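Local coordinates for DUF3829 family protein (Bacteroides vulgatus, PDB 4YJW), which is of unknown function but folds as an all-helical bundle and is probably exported as a membrane-attached lipoprotein, at residues F145-L148 and T149-E153; N120-A123 and D124-K128; E129-L132 and L133-L137; P60-V64 and Q65-F69. All blocks are in the same frame, centred on the assembly; numbering follows the deposited sequence.

Interaction 1 of 4, residues F145-L148 and T149-E153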
# COMPACT_ATOMS: atom_id res chain seq x y z
N PHE A 145 -5.93 -7.59 -6.10
CA PHE A 145 -7.27 -8.20 -6.10
C PHE A 145 -7.62 -8.78 -7.47
O PHE A 145 -8.17 -9.88 -7.55
CB PHE A 145 -8.36 -7.20 -5.67
CG PHE A 145 -8.33 -6.88 -4.19
CD1 PHE A 145 -8.26 -7.89 -3.24
CD2 PHE A 145 -8.44 -5.56 -3.75
CE1 PHE A 145 -8.21 -7.60 -1.87
CE2 PHE A 145 -8.43 -5.27 -2.38
CZ PHE A 145 -8.30 -6.28 -1.45
N ASP A 146 -7.23 -8.07 -8.56
CA ASP A 146 -7.52 -8.55 -9.93
C ASP A 146 -6.76 -9.82 -10.28
O ASP A 146 -7.30 -10.66 -11.01
CB ASP A 146 -7.27 -7.46 -10.97
CG ASP A 146 -8.24 -6.30 -10.85
OD1 ASP A 146 -9.19 -6.40 -10.03
OD2 ASP A 146 -8.01 -5.28 -11.52
N ILE A 147 -5.53 -9.99 -9.77
CA ILE A 147 -4.78 -11.24 -9.99
C ILE A 147 -5.46 -12.39 -9.23
O ILE A 147 -5.59 -13.50 -9.74
CB ILE A 147 -3.28 -11.10 -9.53
CG1 ILE A 147 -2.49 -10.14 -10.43
CG2 ILE A 147 -2.57 -12.47 -9.45
CD1 ILE A 147 -1.24 -9.55 -9.75
N LEU A 148 -5.82 -12.12 -7.98
CA LEU A 148 -6.33 -13.15 -7.08
C LEU A 148 -7.76 -13.63 -7.35
O LEU A 148 -8.00 -14.83 -7.26
CB LEU A 148 -6.27 -12.65 -5.63
CG LEU A 148 -4.88 -12.46 -4.98
CD1 LEU A 148 -5.03 -11.90 -3.57
CD2 LEU A 148 -4.12 -13.79 -4.87
N THR A 149 -8.72 -12.74 -7.61
CA THR A 149 -10.12 -13.20 -7.66
C THR A 149 -10.33 -14.35 -8.72
O THR A 149 -10.99 -15.31 -8.32
CB THR A 149 -11.12 -12.05 -7.78
OG1 THR A 149 -10.77 -11.20 -8.84
CG2 THR A 149 -11.19 -11.22 -6.48
N PRO A 150 -9.72 -14.43 -9.94
CA PRO A 150 -9.95 -15.62 -10.79
C PRO A 150 -9.30 -16.90 -10.23
O PRO A 150 -9.88 -17.98 -10.37
CB PRO A 150 -9.30 -15.23 -12.13
CG PRO A 150 -9.24 -13.71 -12.10
CD PRO A 150 -8.92 -13.41 -10.66
N ILE A 151 -8.13 -16.78 -9.56
CA ILE A 151 -7.42 -17.90 -8.92
C ILE A 151 -8.26 -18.43 -7.74
O ILE A 151 -8.35 -19.65 -7.53
CB ILE A 151 -5.98 -17.48 -8.44
CG1 ILE A 151 -5.14 -16.87 -9.59
CG2 ILE A 151 -5.23 -18.68 -7.78
CD1 ILE A 151 -3.81 -16.17 -9.14
N VAL A 152 -8.86 -17.50 -6.97
CA VAL A 152 -9.73 -17.78 -5.82
C VAL A 152 -10.94 -18.60 -6.31
O VAL A 152 -11.30 -19.59 -5.65
CB VAL A 152 -10.13 -16.49 -5.09
CG1 VAL A 152 -11.32 -16.71 -4.15
CG2 VAL A 152 -8.94 -15.97 -4.29
N GLU A 153 -11.52 -18.23 -7.47
CA GLU A 153 -12.64 -18.97 -8.06
C GLU A 153 -12.17 -20.39 -8.41
O GLU A 153 -12.89 -21.36 -8.18
CB GLU A 153 -13.21 -18.23 -9.29
CG GLU A 153 -14.38 -18.94 -9.99
CD GLU A 153 -15.47 -19.58 -9.15
OE1 GLU A 153 -15.93 -18.96 -8.15
OE2 GLU A 153 -15.91 -20.69 -9.51
O HOH W 1 -11.06 -8.33 -8.38

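Interaction 2 of 4, residues N120-A123 and D124-K128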
# COMPACT_ATOMS: atom_id res chain seq x y z
N ASN A 120 10.29 26.98 -0.86
CA ASN A 120 9.32 25.89 -1.04
C ASN A 120 9.72 24.85 -2.12
O ASN A 120 8.83 24.14 -2.61
CB ASN A 120 7.92 26.45 -1.35
CG ASN A 120 7.31 27.17 -0.17
OD1 ASN A 120 6.94 26.56 0.85
ND2 ASN A 120 7.21 28.47 -0.28
N ALA A 121 11.02 24.72 -2.49
CA ALA A 121 11.44 23.74 -3.50
C ALA A 121 11.15 22.31 -3.04
O ALA A 121 10.59 21.52 -3.79
CB ALA A 121 12.92 23.90 -3.83
N LEU A 122 11.50 21.99 -1.78
CA LEU A 122 11.20 20.65 -1.27
C LEU A 122 9.68 20.48 -1.09
O LEU A 122 9.17 19.38 -1.33
CB LEU A 122 11.95 20.36 0.05
CG LEU A 122 11.73 18.95 0.64
CD1 LEU A 122 12.33 17.86 -0.27
CD2 LEU A 122 12.27 18.84 2.04
N ALA A 123 8.94 21.55 -0.71
CA ALA A 123 7.47 21.47 -0.57
C ALA A 123 6.84 21.02 -1.89
O ALA A 123 6.06 20.08 -1.88
CB ALA A 123 6.90 22.83 -0.15
N ASP A 124 7.24 21.65 -3.02
CA ASP A 124 6.68 21.31 -4.34
C ASP A 124 7.14 19.93 -4.80
O ASP A 124 6.33 19.20 -5.38
CB ASP A 124 7.03 22.37 -5.38
CG ASP A 124 6.16 23.62 -5.28
OD1 ASP A 124 5.04 23.53 -4.68
OD2 ASP A 124 6.55 24.64 -5.84
N LYS A 125 8.40 19.54 -4.51
CA LYS A 125 8.89 18.19 -4.87
C LYS A 125 8.04 17.12 -4.17
O LYS A 125 7.64 16.13 -4.78
CB LYS A 125 10.37 18.06 -4.47
CG LYS A 125 11.01 16.73 -4.86
CD LYS A 125 12.52 16.76 -4.59
CE LYS A 125 13.19 15.42 -4.84
NZ LYS A 125 13.31 15.13 -6.29
N ILE A 126 7.79 17.33 -2.87
CA ILE A 126 7.01 16.40 -2.05
C ILE A 126 5.56 16.37 -2.54
O ILE A 126 5.00 15.29 -2.70
CB ILE A 126 7.10 16.73 -0.53
CG1 ILE A 126 8.52 16.39 -0.00
CG2 ILE A 126 6.01 15.95 0.27
CD1 ILE A 126 8.86 16.83 1.49
N ARG A 127 4.95 17.54 -2.81
CA ARG A 127 3.54 17.56 -3.29
C ARG A 127 3.39 16.74 -4.58
O ARG A 127 2.43 15.98 -4.72
CB ARG A 127 3.07 19.01 -3.55
CG ARG A 127 2.85 19.78 -2.24
CD ARG A 127 2.80 21.28 -2.51
NE ARG A 127 2.68 21.98 -1.24
CZ ARG A 127 3.19 23.17 -0.97
NH1 ARG A 127 3.87 23.84 -1.91
NH2 ARG A 127 3.01 23.72 0.22
N LYS A 128 4.31 16.91 -5.53
CA LYS A 128 4.20 16.19 -6.80
C LYS A 128 4.33 14.67 -6.59
O LYS A 128 3.58 13.88 -7.17
CB LYS A 128 5.27 16.69 -7.80
CG LYS A 128 5.03 18.13 -8.30
CD LYS A 128 6.06 18.49 -9.39
CE LYS A 128 7.42 18.79 -8.81
NZ LYS A 128 8.35 19.30 -9.85
O HOH W 2 4.22 26.20 0.74

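Interaction 3 of 4, residues E129-L132 and L133-L137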
# COMPACT_ATOMS: atom_id res chain seq x y z
N GLU A 129 5.28 14.27 -5.75
CA GLU A 129 5.57 12.85 -5.49
C GLU A 129 4.43 12.21 -4.71
O GLU A 129 4.04 11.09 -5.03
CB GLU A 129 6.89 12.71 -4.74
CG GLU A 129 7.36 11.27 -4.56
CD GLU A 129 7.72 10.44 -5.78
OE1 GLU A 129 8.11 11.02 -6.82
OE2 GLU A 129 7.65 9.19 -5.68
N GLU A 130 3.87 12.93 -3.72
CA GLU A 130 2.75 12.41 -2.92
C GLU A 130 1.53 12.17 -3.80
O GLU A 130 0.81 11.19 -3.58
CB GLU A 130 2.41 13.37 -1.76
CG GLU A 130 3.50 13.44 -0.71
CD GLU A 130 3.65 12.16 0.09
OE1 GLU A 130 4.33 11.24 -0.41
OE2 GLU A 130 3.13 12.11 1.22
N LEU A 131 1.28 13.05 -4.79
CA LEU A 131 0.12 12.86 -5.69
C LEU A 131 0.32 11.58 -6.50
O LEU A 131 -0.60 10.76 -6.61
CB LEU A 131 -0.11 14.09 -6.61
CG LEU A 131 -1.31 13.99 -7.59
CD1 LEU A 131 -2.65 13.92 -6.86
CD2 LEU A 131 -1.29 15.11 -8.62
N LEU A 132 1.51 11.38 -7.04
CA LEU A 132 1.82 10.18 -7.82
C LEU A 132 1.70 8.91 -6.97
O LEU A 132 1.08 7.93 -7.41
CB LEU A 132 3.22 10.29 -8.39
CG LEU A 132 3.39 11.28 -9.55
CD1 LEU A 132 4.83 11.30 -10.02
CD2 LEU A 132 2.46 10.94 -10.73
N LEU A 133 2.23 8.95 -5.73
CA LEU A 133 2.16 7.82 -4.79
C LEU A 133 0.73 7.48 -4.42
O LEU A 133 0.40 6.29 -4.34
CB LEU A 133 2.98 8.10 -3.50
CG LEU A 133 4.51 8.02 -3.65
CD1 LEU A 133 5.20 8.65 -2.45
CD2 LEU A 133 4.98 6.55 -3.84
N SER A 134 -0.13 8.50 -4.22
CA SER A 134 -1.53 8.27 -3.84
C SER A 134 -2.29 7.48 -4.92
O SER A 134 -3.10 6.61 -4.59
CB SER A 134 -2.24 9.58 -3.55
OG SER A 134 -2.49 10.36 -4.71
N ILE A 135 -2.03 7.79 -6.19
CA ILE A 135 -2.65 7.08 -7.33
C ILE A 135 -2.12 5.64 -7.36
O ILE A 135 -2.91 4.69 -7.48
CB ILE A 135 -2.38 7.83 -8.67
CG1 ILE A 135 -3.02 9.23 -8.64
CG2 ILE A 135 -2.88 7.01 -9.89
CD1 ILE A 135 -2.44 10.24 -9.65
N ALA A 136 -0.78 5.48 -7.22
CA ALA A 136 -0.10 4.18 -7.27
C ALA A 136 -0.54 3.24 -6.14
O ALA A 136 -0.69 2.04 -6.40
CB ALA A 136 1.41 4.38 -7.23
N LEU A 137 -0.81 3.77 -4.92
CA LEU A 137 -1.26 2.95 -3.79
C LEU A 137 -2.57 2.25 -4.12
O LEU A 137 -2.70 1.06 -3.87
CB LEU A 137 -1.42 3.80 -2.51
CG LEU A 137 -0.13 4.37 -1.94
CD1 LEU A 137 -0.42 5.32 -0.79
CD2 LEU A 137 0.81 3.28 -1.48

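Interaction 4 of 4, residues P60-V64 and Q65-F69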
# COMPACT_ATOMS: atom_id res chain seq x y z
N PRO A 60 0.10 3.39 8.99
CA PRO A 60 -0.55 2.21 9.59
C PRO A 60 0.45 1.06 9.69
O PRO A 60 1.28 0.91 8.80
CB PRO A 60 -1.71 1.89 8.63
CG PRO A 60 -1.39 2.57 7.37
CD PRO A 60 -0.50 3.73 7.68
N VAL A 61 0.45 0.31 10.81
CA VAL A 61 1.38 -0.81 10.99
C VAL A 61 0.52 -2.06 11.10
O VAL A 61 -0.26 -2.20 12.03
CB VAL A 61 2.38 -0.64 12.17
CG1 VAL A 61 3.26 -1.89 12.35
CG2 VAL A 61 3.27 0.60 11.97
N VAL A 62 0.60 -2.92 10.09
CA VAL A 62 -0.21 -4.15 10.04
C VAL A 62 0.58 -5.32 10.61
O VAL A 62 1.74 -5.14 11.00
CB VAL A 62 -0.68 -4.43 8.59
CG1 VAL A 62 -1.65 -3.34 8.13
CG2 VAL A 62 0.51 -4.55 7.63
N SER A 63 -0.02 -6.51 10.65
CA SER A 63 0.68 -7.69 11.17
C SER A 63 1.95 -7.93 10.34
O SER A 63 1.90 -7.92 9.12
CB SER A 63 -0.24 -8.90 11.13
OG SER A 63 0.53 -10.10 11.19
N VAL A 64 3.10 -8.09 11.02
CA VAL A 64 4.39 -8.35 10.34
C VAL A 64 4.36 -9.74 9.71
O VAL A 64 4.82 -9.90 8.58
CB VAL A 64 5.64 -8.18 11.27
CG1 VAL A 64 6.92 -8.19 10.43
CG2 VAL A 64 5.56 -6.87 12.07
N GLN A 65 3.85 -10.75 10.42
CA GLN A 65 3.81 -12.10 9.85
C GLN A 65 2.83 -12.13 8.64
O GLN A 65 3.13 -12.79 7.65
CB GLN A 65 3.46 -13.16 10.90
CG GLN A 65 3.30 -14.61 10.38
CD GLN A 65 4.36 -15.14 9.43
OE1 GLN A 65 4.05 -15.67 8.34
NE2 GLN A 65 5.62 -15.09 9.83
N ASP A 66 1.72 -11.36 8.69
CA ASP A 66 0.85 -11.28 7.50
C ASP A 66 1.59 -10.65 6.31
O ASP A 66 1.40 -11.09 5.17
CB ASP A 66 -0.42 -10.47 7.79
CG ASP A 66 -1.47 -11.22 8.61
OD1 ASP A 66 -1.29 -12.44 8.84
OD2 ASP A 66 -2.47 -10.59 8.99
N THR A 67 2.44 -9.65 6.57
CA THR A 67 3.27 -8.96 5.57
C THR A 67 4.21 -9.99 4.92
O THR A 67 4.29 -10.05 3.70
CB THR A 67 4.03 -7.78 6.20
OG1 THR A 67 3.08 -6.84 6.70
CG2 THR A 67 4.91 -7.06 5.20
N VAL A 68 4.90 -10.78 5.75
CA VAL A 68 5.82 -11.83 5.26
C VAL A 68 5.05 -12.83 4.37
O VAL A 68 5.53 -13.20 3.29
CB VAL A 68 6.53 -12.55 6.42
CG1 VAL A 68 7.33 -13.76 5.92
CG2 VAL A 68 7.43 -11.59 7.20
N PHE A 69 3.86 -13.25 4.84
CA PHE A 69 3.07 -14.24 4.12
C PHE A 69 2.68 -13.74 2.73
O PHE A 69 2.88 -14.47 1.75
CB PHE A 69 1.82 -14.66 4.93
CG PHE A 69 1.07 -15.85 4.36
CD1 PHE A 69 1.59 -17.13 4.45
CD2 PHE A 69 -0.19 -15.69 3.79
CE1 PHE A 69 0.89 -18.23 3.93
CE2 PHE A 69 -0.89 -16.78 3.28
CZ PHE A 69 -0.34 -18.04 3.34
O HOH W 3 4.07 -4.99 8.94

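Interaction 1 of 4, residues F145-L148 and T149-E153
Ile147 and Ile151, one helical turn apart, lie side by side and point the same way, CG2 of Ile147 meeting CD1 of Ile151 at 3.9 Å. In Ile151 the longer branch, CG1, stands opposite the carbonyl carbon (chi1 -55°) and runs back along the helix, which lays CD1 3.3 Å from the carbonyl O of Ile147. Leu148 and Val152 repeat the spacing on the neighbouring strip more loosely: Leu148 CB is 4.5 Å from Val152 CG2, and that methyl packs chiefly on the Leu148 carbonyl. The same carbonyl O accepts the backbone N of Val152 at 2.8 Å.

Pro150 interrupts the bonding pattern. Its ring nitrogen carries no hydrogen, and ring carbon CD sits 3.2 Å from the Asp146 carbonyl O, where an amide would otherwise donate; the helix kinks here but continues. Just before it, Thr149 N still bonds to Phe145 O at 2.9 Å. Thr149 OG1 lies between its own backbone N and carbonyl carbon (chi1 52°), which turns it toward the preceding turn; a water bridges it to Asp146 OD1, an oxygen that also takes a hydrogen bond from Gln142.

Leu148 and Val152 reach Ser25 and Tyr22 of helix 10-32, while Ile147 and Ile151 meet Leu85 and Asp81 of helix 79-111. This is a proline-kinked amphipathic helix packed in an antiparallel helical bundle.

Interaction 2 of 4, residues N120-A123 and D124-K128
Ala123 CB lies over one face of the Arg127 guanidinium, offset toward its rim and 3.6 Å from NH1. The arginine chain runs extended from CG to NE after leaving CB opposite the carbonyl carbon (chi1 -72°), a start that sends it back along the previous turn, with CG 3.2 Å from the Ala123 carbonyl O. At the edge of the guanidinium, NH1 forms a salt bridge with Asp124 OD1 at 3.0 Å; the acid oxygen lies in the guanidinium plane, whereas the arginine meets the carboxylate from above its plane. Also at the edge, a water accepts from NH2 and donates to Asn120 OD1 at 2.7 Å.

Asn120 is the N-cap residue of helix 121-159, though its side chain makes no capping bond; its carbonyl O starts the i to i+4 series by accepting Asp124 N. Arg127 further joins this helix start to the rest of the bundle, bonding through NE to Leu45 O and through NH2 to Tyr106 OH. A methionine in its place would probably leave Asp124 without its charged mate and Leu45 O without this donor.

On another side of the turn, Leu122 and Ile126 cross obliquely, Leu122 CG meeting Ile126 CD1 at 3.7 Å; both also touch aromatic residues of helix 79-111, Tyr109 and Tyr106 respectively.

Interaction 3 of 4, residues E129-L132 and L133-L137
The backbone is regular alpha-helix: Leu133 N donates to Glu129 O and Ser134 N to Glu130 O, each at 2.9 Å, and Ala136 N donates to Leu132 O at 3.1 Å, while the bond from Ile135 N to Leu131 O is weak at 3.3 Å. The Leu131 carbonyl has a second donor, Ser134 OG, 2.7 Å from Leu131 O. The hydroxyl stands between its own backbone N and carbonyl carbon (chi1 71°), which folds it back over the preceding turn, and it approaches well off the line of the carbonyl bond, at a C=O...OG angle of 124°. The hydroxyl of this buried serine is thus satisfied within its own helix, while Ser134 packs against Ile38 and Leu42 of helix 35-44.

Such intrahelical serine bonding lets a polar residue sit at a helix-helix interface of this all-alpha bundle. Leu133, which touches Asn102 of helix 79-111, lies by two glutamates. Its CD1 is 3.4 Å from Glu130 OE1, and its CG is 3.9 Å from Glu129 OE2. Glu129 bends at chi2 (64°), which carries its carboxylate across the leucine at a slant. Glu130, a buried residue, also touches Phe99 of helix 79-111 and Leu42 of helix 35-44, and its OE1 takes a hydrogen bond from Asn102. An alanine at Leu133 would strip away both methyls, and the two carboxylates would probably lose the apolar branch they rest against, with a gap opening beside Asn102.

Interaction 4 of 4, residues P60-V64 and Q65-F69
Hydrogen bonds dominate the meeting of Ser63 with Asp66 and Thr67. Ser63 is the N-cap of helix 64-71: its OG, opposite the backbone N (chi1 161°), accepts the amide of Asp66 at 3.0 Å, the N-H pointing at the oxygen with an angle of 164°. The serine carbonyl O is gripped twice by Thr67, by backbone N at 3.1 Å and by OG1 at 2.9 Å, and the two donors come from opposite faces of the carbonyl plane. Thr67 OG1 is brought there by standing opposite its own carbonyl carbon (chi1 -62°), pointing back toward the helix start. One turn on, Val68 N donates to Val64 O at 3.0 Å.

A water adds a bridge, donating both to Val62 O and to Thr67 OG1, so the threonine hydroxyl gives one bond and accepts another.

Van der Waals contacts are few. Val62 crosses Thr67 at about a right angle, its CG2 resting 3.6 Å from OG1, and the Asp66 carboxylate lies beside Ser63, OD2 being 3.5 Å from CB. Beyond the segments, Val62 and Thr67 both touch Ile28 of helix 10-32, and Thr67 also meets Phe93 of helix 79-111.

The chemistry is that of a serine-capped helix start: side-chain oxygen supplies an acceptor for a first-turn amide, and the negative charge of Asp66 near this amino-terminal end would probably interact favourably with the helix dipole.

How the interactions relate
Interactions 2, 3 and 1 follow one another along the single long helix 121-159. Interaction 2 forms its start and adjoins interaction 3 in sequence, their centres 14 Å apart; interaction 1 lies farther on, its centre 25 Å from that of interaction 3 and 38 Å from that of interaction 2, on the opposite side of the chain's centre from interaction 2. All three turn side chains onto helix 79-111, a shared neighbour at successive levels. Interaction 4 stands apart on short helix 64-71, its nearest atoms about 9 Å from those of interactions 1 and 3, yet it too touches helices 10-32 and 79-111. No ligand or active site is known to connect them.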